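Local atomic coordinates of rhamnosidase B (Bacillus sp., PDB entry 2OKX), a protein that hydrolyses terminal alpha-L-rhamnose units from alpha-L-rhamnosides, probably with inversion of configuration, as a member of glycoside hydrolase family 78. Residues P500-F505 / Y571-W576; D464-E469 / Q477-L482; P63-P68 / V597-N602. All blocks are in the same frame, centred on the assembly; numbering follows the deposited sequence.

Interaction 1. Residues P500-F505 / Y571-W576; sequences PVRRGF and YEQVFW
R502 and Q573 meet across two backbones that stay well apart. The nearest alpha carbons, G504 CA and Y571 CA, are 7.8 Å from each other. F505 lies in a short strand paired with strand 446-448, while residues 571-576 have no regular structure. Q573 has left-handed backbone angles, and its side chain spans the gap.

The chain of Q573 runs extended beyond CG and sets its amide against R502. Q573 NE2 gives a hydrogen bond to R502 O (3.2 Å). The bond is nearly straight (163° at the hydrogen), but the donor sits above the carbonyl plane. The carbonyl oxygen lies in the plane of the amide. A water donates to R502 O (2.9 Å) and also to Q573 OE1 (2.9 Å), so the two groups are joined twice.

The other contact is with the alkyl part of R502. Q573 OE1 lies 3.3 Å from R502 CD and 3.7 Å from R502 CG. The R502 chain bends at chi3 (-71°), and its guanidinium stands nearly at right angles to the amide (85°). NH1 of R502 bonds to S529 O and S448 OG instead. Within 571-576, W576 NE1 donates to E572 OE2 (2.9 Å), and E572 forms a salt bridge with R858.

Q573 NE2 has a second acceptor in P569 O. Acceptors at NE2 and a donor at OE1 define which way round the amide lies. R502 O in turn receives two donors. The bond and the water join an amide of the six-hairpin glycosidase domain to one backbone carbonyl of the concanavalin-like domain, with R502's alkyl chain alongside.

Interaction 2. Residues D464-E469 / Q477-L482; sequences DAYGVE and QHTYGL
Y466 and T479 meet beside a beta hairpin of the concanavalin-like domain. Strand 462-472 runs antiparallel to the short strand 475-477, and the chain then folds back over the strand's side chains. V468 CA and H478 CA are the nearest pair, 6.3 Å apart. T479 is the centre of an inverse gamma turn and also begins a type II beta turn that ends at L482.

The phenol of Y466 reaches this turn. T479 N donates to Y466 OH (3.2 Å), although the place of that oxygen is somewhat uncertain. The rings of Y466 and H478 meet rim to rim, with neither over the face of the other. Their planes are only 10° apart and their centroids 5.8 Å apart. CG of Y466 lies opposite the backbone N (chi1 167°), which lets the ring reach the turn.

T479 works with both branches. Its first torsion (60°) turns T479 OG1 back to L482 O, to which it donates in the carbonyl plane (2.7 Å). T479 OG1 also lies at the edge of the Y466 ring, 3.6 Å from Y466 CE1. T479 CG2 packs against G467 O (3.8 Å). The turn is closed by L482 N bonding to T479 O. Nearer the hairpin, V468 CB rests 3.9 Å from Q477 O. A water accepts from E469 N and donates to Q477 O (2.6 Å).

Outside the contact, the amide of Q477 bonds to H860 and T857, and the Y480 hydroxyl bonds to E287. Helix 397-402 covers Y466, H478 and T479. Past the paired part of the hairpin, a water and side chains make the links: a phenol oxygen probably accepts from one backbone N-H, the water joins two backbone groups, and a threonine hydroxyl braces the turn.

Interaction 3. Residues P63-P68 / V597-N602; sequences PVRSWP and VERCLN
R599 and R65 share one hydrogen bond across this contact. R599 NH2 donates to R65 O (2.9 Å, 162° at the hydrogen). The oxygen is met on a lone pair, in the carbonyl plane, and lies in the guanidinium plane of R599. R599 leaves its helix with CG anti to the backbone N (chi1 166°) and stays extended to NE, which brings the guanidinium to the loop.

Van der Waals contacts involve V64 and the stem of R65. V64 CB lies over one face of the guanidinium, 3.3 Å from R599 NH2. V64 CG2 is 3.6 Å from R599 CZ. R65 CG is 3.5 Å from R599 NH2.

Charge balance comes from outside. D563 forms salt bridges with both arginines, D194 pairs with R599 NH1, and F72 makes a cation-pi contact with R599. A methionine in place of R599 would probably leave R65 O without this donor and D194 without its mate.

The arrangement is an interdomain joint: a loop of the N-terminal beta domain, between strands 57-62 and 70-77, is held to helix 595-603 in the (alpha/alpha)6-type barrel of the six-hairpin glycosidase domain.

How the interactions relate
Interaction 2 is local, within the concanavalin-like domain. Interaction 1 follows it along the chain and joins that domain to the helical glycosidase domain. Interaction 3 spans both, its segments lying 529 residues apart, and ties the N-terminal domain to the same helical domain. The centres of interactions 1 and 2 are 12 Å apart; F505 packs on G467 and V468, and Y571 on T479 and E469. Those of interactions 1 and 3 are 16 Å apart. R65 NH1 probably bonds to Q573 O, and F575 packs on C600. Interactions 2 and 3 do not touch (nearest atoms about 13 Å apart). The 571-576 loop therefore links the other two contacts where three domains meet.

Interaction 1. Residues P500-F505 / Y571-W576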
loop_
_atom_site.group_PDB
_atom_site.type_symbol
_atom_site.label_atom_id
_atom_site.label_comp_id
_atom_site.label_asym_id
_atom_site.label_seq_id
_atom_site.Cartn_x
_atom_site.Cartn_y
_atom_site.Cartn_z
ATOM N N PRO A 500 5.221 -1.341 -15.882
ATOM C CA PRO A 500 4.544 -2.507 -15.308
ATOM C C PRO A 500 4.503 -2.432 -13.780
ATOM O O PRO A 500 4.064 -3.365 -13.113
ATOM C CB PRO A 500 5.386 -3.674 -15.817
ATOM C CG PRO A 500 6.768 -3.094 -15.799
ATOM C CD PRO A 500 6.566 -1.700 -16.369
ATOM N N VAL A 501 4.966 -1.312 -13.238
ATOM C CA VAL A 501 4.981 -1.099 -11.793
ATOM C C VAL A 501 3.808 -0.205 -11.403
ATOM O O VAL A 501 3.690 0.913 -11.889
ATOM C CB VAL A 501 6.298 -0.422 -11.352
ATOM C CG1 VAL A 501 6.257 -0.098 -9.858
ATOM C CG2 VAL A 501 7.471 -1.338 -11.670
ATOM N N ARG A 502 2.938 -0.703 -10.531
ATOM C CA ARG A 502 1.780 0.070 -10.099
ATOM C C ARG A 502 2.167 1.249 -9.213
ATOM O O ARG A 502 3.027 1.125 -8.345
ATOM C CB ARG A 502 0.799 -0.821 -9.329
ATOM C CG ARG A 502 -0.371 -0.051 -8.706
ATOM C CD ARG A 502 -1.135 -0.897 -7.694
ATOM N NE ARG A 502 -1.905 -1.967 -8.324
ATOM C CZ ARG A 502 -3.019 -1.776 -9.025
ATOM N NH1 ARG A 502 -3.510 -0.552 -9.194
ATOM N NH2 ARG A 502 -3.644 -2.813 -9.560
ATOM N N ARG A 503 1.532 2.393 -9.449
ATOM C CA ARG A 503 1.768 3.590 -8.649
ATOM C C ARG A 503 0.442 4.285 -8.359
ATOM O O ARG A 503 -0.475 4.252 -9.176
ATOM C CB ARG A 503 2.699 4.566 -9.376
ATOM C CG ARG A 503 4.113 4.035 -9.562
ATOM C CD ARG A 503 5.030 5.053 -10.211
ATOM N NE ARG A 503 6.342 4.460 -10.467
ATOM C CZ ARG A 503 6.598 3.616 -11.462
ATOM N NH1 ARG A 503 5.638 3.270 -12.313
ATOM N NH2 ARG A 503 7.805 3.085 -11.584
ATOM N N GLY A 504 0.351 4.902 -7.184
ATOM C CA GLY A 504 -0.855 5.615 -6.804
ATOM C C GLY A 504 -0.465 7.070 -6.648
ATOM O O GLY A 504 0.543 7.376 -6.007
ATOM N N PHE A 505 -1.244 7.969 -7.237
ATOM C CA PHE A 505 -0.940 9.393 -7.172
ATOM C C PHE A 505 -2.035 10.178 -7.885
ATOM O O PHE A 505 -2.898 9.598 -8.542
ATOM C CB PHE A 505 0.391 9.658 -7.885
ATOM C CG PHE A 505 0.357 9.328 -9.354
ATOM C CD1 PHE A 505 0.018 10.298 -10.293
ATOM C CD2 PHE A 505 0.601 8.030 -9.794
ATOM C CE1 PHE A 505 -0.082 9.982 -11.648
ATOM C CE2 PHE A 505 0.503 7.700 -11.152
ATOM C CZ PHE A 505 0.160 8.678 -12.081
ATOM N N TYR A 571 1.896 4.742 -1.001
ATOM C CA TYR A 571 3.005 4.258 -0.184
ATOM C C TYR A 571 3.201 2.755 -0.033
ATOM O O TYR A 571 4.333 2.275 -0.141
ATOM C CB TYR A 571 2.951 4.869 1.225
ATOM C CG TYR A 571 3.090 6.376 1.251
ATOM C CD1 TYR A 571 1.978 7.201 1.091
ATOM C CD2 TYR A 571 4.344 6.975 1.374
ATOM C CE1 TYR A 571 2.108 8.586 1.046
ATOM C CE2 TYR A 571 4.489 8.359 1.327
ATOM C CZ TYR A 571 3.371 9.159 1.160
ATOM O OH TYR A 571 3.513 10.524 1.064
ATOM N N GLU A 572 2.126 2.000 0.190
ATOM C CA GLU A 572 2.295 0.572 0.438
ATOM C C GLU A 572 1.655 -0.475 -0.480
ATOM O O GLU A 572 2.335 -1.422 -0.888
ATOM C CB GLU A 572 1.895 0.287 1.892
ATOM C CG GLU A 572 2.322 1.403 2.853
ATOM C CD GLU A 572 2.297 0.989 4.314
ATOM O OE1 GLU A 572 2.333 1.884 5.186
ATOM O OE2 GLU A 572 2.258 -0.226 4.595
ATOM N N GLN A 573 0.368 -0.324 -0.797
ATOM C CA GLN A 573 -0.323 -1.302 -1.643
ATOM C C GLN A 573 -0.270 -2.660 -0.932
ATOM O O GLN A 573 -0.187 -3.716 -1.569
ATOM C CB GLN A 573 0.352 -1.398 -3.018
ATOM C CG GLN A 573 0.183 -0.151 -3.891
ATOM C CD GLN A 573 1.126 -0.127 -5.090
ATOM O OE1 GLN A 573 1.425 -1.162 -5.685
ATOM N NE2 GLN A 573 1.583 1.067 -5.456
ATOM N N VAL A 574 -0.329 -2.608 0.396
ATOM C CA VAL A 574 -0.265 -3.798 1.244
ATOM C C VAL A 574 -1.608 -4.209 1.842
ATOM O O VAL A 574 -2.399 -3.361 2.258
ATOM C CB VAL A 574 0.729 -3.571 2.415
ATOM C CG1 VAL A 574 0.666 -4.734 3.406
ATOM C CG2 VAL A 574 2.144 -3.424 1.873
ATOM N N PHE A 575 -1.860 -5.515 1.887
ATOM C CA PHE A 575 -3.088 -6.001 2.485
ATOM C C PHE A 575 -2.916 -6.014 4.001
ATOM O O PHE A 575 -2.385 -6.972 4.574
ATOM C CB PHE A 575 -3.434 -7.409 1.978
ATOM C CG PHE A 575 -4.475 -8.125 2.809
ATOM C CD1 PHE A 575 -5.482 -7.417 3.467
ATOM C CD2 PHE A 575 -4.443 -9.510 2.936
ATOM C CE1 PHE A 575 -6.438 -8.084 4.241
ATOM C CE2 PHE A 575 -5.392 -10.187 3.704
ATOM C CZ PHE A 575 -6.390 -9.471 4.360
ATOM N N TRP A 576 -3.342 -4.930 4.641
ATOM C CA TRP A 576 -3.279 -4.833 6.088
ATOM C C TRP A 576 -4.612 -5.361 6.601
ATOM O O TRP A 576 -5.678 -4.909 6.181
ATOM C CB TRP A 576 -3.070 -3.387 6.530
ATOM C CG TRP A 576 -1.635 -2.940 6.480
ATOM C CD1 TRP A 576 -0.981 -2.363 5.425
ATOM C CD2 TRP A 576 -0.698 -2.974 7.562
ATOM N NE1 TRP A 576 0.304 -2.022 5.793
ATOM C CE2 TRP A 576 0.500 -2.385 7.100
ATOM C CE3 TRP A 576 -0.758 -3.437 8.884
ATOM C CZ2 TRP A 576 1.629 -2.244 7.915
ATOM C CZ3 TRP A 576 0.367 -3.297 9.696
ATOM C CH2 TRP A 576 1.543 -2.704 9.207
HETATM O O HOH W 1 4.050 -1.240 -7.004
#

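Interaction 2. Residues D464-E469 / Q477-L482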
loop_
_atom_site.group_PDB
_atom_site.type_symbol
_atom_site.label_atom_id
_atom_site.label_comp_id
_atom_site.label_asym_id
_atom_site.label_seq_id
_atom_site.Cartn_x
_atom_site.Cartn_y
_atom_site.Cartn_z
ATOM N N ASP A 464 11.523 11.524 -17.100
ATOM C CA ASP A 464 11.352 11.209 -15.682
ATOM C C ASP A 464 9.897 11.355 -15.244
ATOM O O ASP A 464 9.232 12.338 -15.582
ATOM C CB ASP A 464 12.218 12.132 -14.825
ATOM C CG ASP A 464 13.684 11.738 -14.831
ATOM O OD1 ASP A 464 14.493 12.478 -14.239
ATOM O OD2 ASP A 464 14.021 10.688 -15.415
ATOM N N ALA A 465 9.414 10.374 -14.487
ATOM C CA ALA A 465 8.045 10.387 -13.996
ATOM C C ALA A 465 8.057 10.243 -12.482
ATOM O O ALA A 465 8.759 9.392 -11.938
ATOM C CB ALA A 465 7.254 9.250 -14.624
ATOM N N TYR A 466 7.281 11.085 -11.809
ATOM C CA TYR A 466 7.195 11.077 -10.353
ATOM C C TYR A 466 5.775 11.467 -9.932
ATOM O O TYR A 466 5.301 12.550 -10.259
ATOM C CB TYR A 466 8.227 12.060 -9.791
ATOM C CG TYR A 466 8.071 12.413 -8.330
ATOM C CD1 TYR A 466 7.872 11.426 -7.360
ATOM C CD2 TYR A 466 8.169 13.740 -7.909
ATOM C CE1 TYR A 466 7.777 11.755 -6.004
ATOM C CE2 TYR A 466 8.080 14.078 -6.563
ATOM C CZ TYR A 466 7.888 13.082 -5.617
ATOM O OH TYR A 466 7.845 13.423 -4.285
ATOM N N GLY A 467 5.101 10.578 -9.210
ATOM C CA GLY A 467 3.739 10.861 -8.793
ATOM C C GLY A 467 3.550 11.218 -7.330
ATOM O O GLY A 467 4.094 10.560 -6.443
ATOM N N VAL A 468 2.788 12.279 -7.078
ATOM C CA VAL A 468 2.499 12.690 -5.709
ATOM C C VAL A 468 0.984 12.749 -5.548
ATOM O O VAL A 468 0.251 12.767 -6.538
ATOM C CB VAL A 468 3.125 14.064 -5.361
ATOM C CG1 VAL A 468 4.638 13.993 -5.524
ATOM C CG2 VAL A 468 2.541 15.161 -6.236
ATOM N N GLU A 469 0.521 12.764 -4.302
ATOM C CA GLU A 469 -0.911 12.794 -4.008
ATOM C C GLU A 469 -1.449 14.187 -3.726
ATOM O O GLU A 469 -2.621 14.469 -3.981
ATOM C CB GLU A 469 -1.220 11.971 -2.757
ATOM C CG GLU A 469 -0.763 10.545 -2.753
ATOM C CD GLU A 469 -1.274 9.819 -1.526
ATOM O OE1 GLU A 469 -0.883 10.191 -0.401
ATOM O OE2 GLU A 469 -2.080 8.882 -1.688
ATOM N N GLN A 477 3.661 17.977 -1.490
ATOM C CA GLN A 477 3.918 17.015 -0.424
ATOM C C GLN A 477 4.653 15.853 -1.076
ATOM O O GLN A 477 4.040 15.010 -1.734
ATOM C CB GLN A 477 2.620 16.504 0.221
ATOM C CG GLN A 477 2.888 15.607 1.423
ATOM C CD GLN A 477 1.625 15.102 2.104
ATOM O OE1 GLN A 477 0.591 15.769 2.101
ATOM N NE2 GLN A 477 1.720 13.926 2.717
ATOM N N HIS A 478 5.972 15.813 -0.915
ATOM C CA HIS A 478 6.748 14.734 -1.509
ATOM C C HIS A 478 6.505 13.421 -0.789
ATOM O O HIS A 478 6.257 13.402 0.415
ATOM C CB HIS A 478 8.237 15.088 -1.512
ATOM C CG HIS A 478 8.580 16.157 -2.500
ATOM N ND1 HIS A 478 8.917 17.439 -2.126
ATOM C CD2 HIS A 478 8.571 16.149 -3.852
ATOM C CE1 HIS A 478 9.100 18.176 -3.208
ATOM N NE2 HIS A 478 8.896 17.416 -4.267
ATOM N N THR A 479 6.568 12.325 -1.540
ATOM C CA THR A 479 6.331 11.008 -0.978
ATOM C C THR A 479 7.574 10.437 -0.291
ATOM O O THR A 479 8.078 9.384 -0.679
ATOM C CB THR A 479 5.837 10.029 -2.077
ATOM O OG1 THR A 479 6.816 9.925 -3.115
ATOM C CG2 THR A 479 4.539 10.540 -2.696
ATOM N N TYR A 480 8.065 11.139 0.730
ATOM C CA TYR A 480 9.243 10.687 1.476
ATOM C C TYR A 480 9.004 9.241 1.887
ATOM O O TYR A 480 7.961 8.923 2.461
ATOM C CB TYR A 480 9.453 11.539 2.731
ATOM C CG TYR A 480 9.564 13.020 2.464
ATOM C CD1 TYR A 480 10.664 13.552 1.786
ATOM C CD2 TYR A 480 8.557 13.890 2.871
ATOM C CE1 TYR A 480 10.754 14.918 1.521
ATOM C CE2 TYR A 480 8.634 15.250 2.612
ATOM C CZ TYR A 480 9.732 15.760 1.937
ATOM O OH TYR A 480 9.792 17.110 1.679
ATOM N N GLY A 481 9.969 8.374 1.591
ATOM C CA GLY A 481 9.834 6.967 1.924
ATOM C C GLY A 481 9.292 6.165 0.754
ATOM O O GLY A 481 9.148 4.939 0.833
ATOM N N LEU A 482 9.000 6.860 -0.341
ATOM C CA LEU A 482 8.458 6.216 -1.533
ATOM C C LEU A 482 9.026 6.797 -2.818
ATOM O O LEU A 482 8.693 7.919 -3.199
ATOM C CB LEU A 482 6.933 6.365 -1.562
ATOM C CG LEU A 482 6.211 5.866 -2.815
ATOM C CD1 LEU A 482 6.216 4.336 -2.831
ATOM C CD2 LEU A 482 4.780 6.396 -2.832
HETATM O O HOH W 2 1.817 13.605 -1.802
#

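Interaction 3. Residues P63-P68 / V597-N602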
loop_
_atom_site.group_PDB
_atom_site.type_symbol
_atom_site.label_atom_id
_atom_site.label_comp_id
_atom_site.label_asym_id
_atom_site.label_seq_id
_atom_site.Cartn_x
_atom_site.Cartn_y
_atom_site.Cartn_z
ATOM N N PRO A 63 1.200 -12.849 -10.731
ATOM C CA PRO A 63 -0.000 -13.506 -10.208
ATOM C C PRO A 63 -0.487 -12.675 -9.021
ATOM O O PRO A 63 0.121 -11.661 -8.692
ATOM C CB PRO A 63 0.528 -14.865 -9.772
ATOM C CG PRO A 63 1.886 -14.505 -9.224
ATOM C CD PRO A 63 2.420 -13.548 -10.283
ATOM N N VAL A 64 -1.579 -13.087 -8.388
ATOM C CA VAL A 64 -2.057 -12.357 -7.220
ATOM C C VAL A 64 -1.030 -12.642 -6.127
ATOM O O VAL A 64 -0.251 -13.592 -6.246
ATOM C CB VAL A 64 -3.457 -12.840 -6.780
ATOM C CG1 VAL A 64 -4.481 -12.521 -7.869
ATOM C CG2 VAL A 64 -3.440 -14.331 -6.490
ATOM N N ARG A 65 -1.005 -11.833 -5.075
ATOM C CA ARG A 65 -0.022 -12.056 -4.020
ATOM C C ARG A 65 -0.259 -13.399 -3.337
ATOM O O ARG A 65 -1.402 -13.777 -3.061
ATOM C CB ARG A 65 -0.037 -10.902 -3.010
ATOM C CG ARG A 65 -1.301 -10.758 -2.177
ATOM C CD ARG A 65 -1.356 -9.357 -1.566
ATOM N NE ARG A 65 -1.657 -8.348 -2.584
ATOM C CZ ARG A 65 -1.440 -7.044 -2.444
ATOM N NH1 ARG A 65 -0.908 -6.575 -1.323
ATOM N NH2 ARG A 65 -1.770 -6.205 -3.424
ATOM N N SER A 66 0.827 -14.122 -3.075
ATOM C CA SER A 66 0.734 -15.445 -2.456
ATOM C C SER A 66 1.807 -15.755 -1.422
ATOM O O SER A 66 2.829 -15.075 -1.334
ATOM C CB SER A 66 0.865 -16.546 -3.519
ATOM O OG SER A 66 0.227 -16.227 -4.736
ATOM N N TRP A 67 1.544 -16.793 -0.631
ATOM C CA TRP A 67 2.528 -17.309 0.313
ATOM C C TRP A 67 3.140 -18.329 -0.652
ATOM O O TRP A 67 2.408 -19.074 -1.309
ATOM C CB TRP A 67 1.882 -18.077 1.474
ATOM C CG TRP A 67 1.110 -17.260 2.462
ATOM C CD1 TRP A 67 -0.251 -17.185 2.581
ATOM C CD2 TRP A 67 1.651 -16.445 3.510
ATOM N NE1 TRP A 67 -0.588 -16.377 3.641
ATOM C CE2 TRP A 67 0.557 -15.909 4.228
ATOM C CE3 TRP A 67 2.952 -16.114 3.913
ATOM C CZ2 TRP A 67 0.725 -15.062 5.328
ATOM C CZ3 TRP A 67 3.119 -15.272 5.006
ATOM C CH2 TRP A 67 2.008 -14.755 5.702
ATOM N N PRO A 68 4.472 -18.359 -0.784
ATOM C CA PRO A 68 5.070 -19.330 -1.708
ATOM C C PRO A 68 4.558 -20.769 -1.561
ATOM O O PRO A 68 4.522 -21.516 -2.539
ATOM C CB PRO A 68 6.557 -19.202 -1.410
ATOM C CG PRO A 68 6.688 -17.729 -1.127
ATOM C CD PRO A 68 5.496 -17.459 -0.225
ATOM N N VAL A 597 -13.254 -10.353 -0.483
ATOM C CA VAL A 597 -13.281 -10.415 0.969
ATOM C C VAL A 597 -12.863 -11.804 1.457
ATOM O O VAL A 597 -11.991 -11.921 2.318
ATOM C CB VAL A 597 -14.684 -10.083 1.526
ATOM C CG1 VAL A 597 -14.667 -10.166 3.037
ATOM C CG2 VAL A 597 -15.112 -8.684 1.068
ATOM N N GLU A 598 -13.468 -12.854 0.910
ATOM C CA GLU A 598 -13.104 -14.197 1.345
ATOM C C GLU A 598 -11.637 -14.494 1.046
ATOM O O GLU A 598 -10.944 -15.104 1.862
ATOM C CB GLU A 598 -13.985 -15.263 0.688
ATOM C CG GLU A 598 -13.639 -16.660 1.198
ATOM C CD GLU A 598 -14.585 -17.742 0.730
ATOM O OE1 GLU A 598 -14.239 -18.927 0.914
ATOM O OE2 GLU A 598 -15.666 -17.420 0.192
ATOM N N ARG A 599 -11.165 -14.063 -0.120
ATOM C CA ARG A 599 -9.767 -14.283 -0.486
ATOM C C ARG A 599 -8.856 -13.704 0.588
ATOM O O ARG A 599 -7.902 -14.345 1.012
ATOM C CB ARG A 599 -9.444 -13.630 -1.838
ATOM C CG ARG A 599 -7.945 -13.525 -2.123
ATOM C CD ARG A 599 -7.640 -12.977 -3.511
ATOM N NE ARG A 599 -6.273 -12.462 -3.580
ATOM C CZ ARG A 599 -5.176 -13.209 -3.498
ATOM N NH1 ARG A 599 -5.275 -14.527 -3.355
ATOM N NH2 ARG A 599 -3.979 -12.631 -3.525
ATOM N N CYS A 600 -9.159 -12.491 1.034
ATOM C CA CYS A 600 -8.350 -11.845 2.058
ATOM C C CYS A 600 -8.427 -12.566 3.397
ATOM O O CYS A 600 -7.404 -12.771 4.054
ATOM C CB CYS A 600 -8.775 -10.384 2.226
ATOM S SG CYS A 600 -8.347 -9.357 0.792
ATOM N N LEU A 601 -9.635 -12.944 3.802
ATOM C CA LEU A 601 -9.816 -13.642 5.068
ATOM C C LEU A 601 -9.065 -14.975 5.069
ATOM O O LEU A 601 -8.508 -15.379 6.089
ATOM C CB LEU A 601 -11.306 -13.881 5.334
ATOM C CG LEU A 601 -12.192 -12.634 5.436
ATOM C CD1 LEU A 601 -13.633 -13.054 5.670
ATOM C CD2 LEU A 601 -11.710 -11.736 6.562
ATOM N N ASN A 602 -9.048 -15.648 3.922
ATOM C CA ASN A 602 -8.370 -16.937 3.793
ATOM C C ASN A 602 -6.844 -16.835 3.810
ATOM O O ASN A 602 -6.162 -17.801 4.145
ATOM C CB ASN A 602 -8.812 -17.645 2.504
ATOM C CG ASN A 602 -10.214 -18.232 2.601
ATOM O OD1 ASN A 602 -10.850 -18.517 1.585
ATOM N ND2 ASN A 602 -10.694 -18.426 3.823
#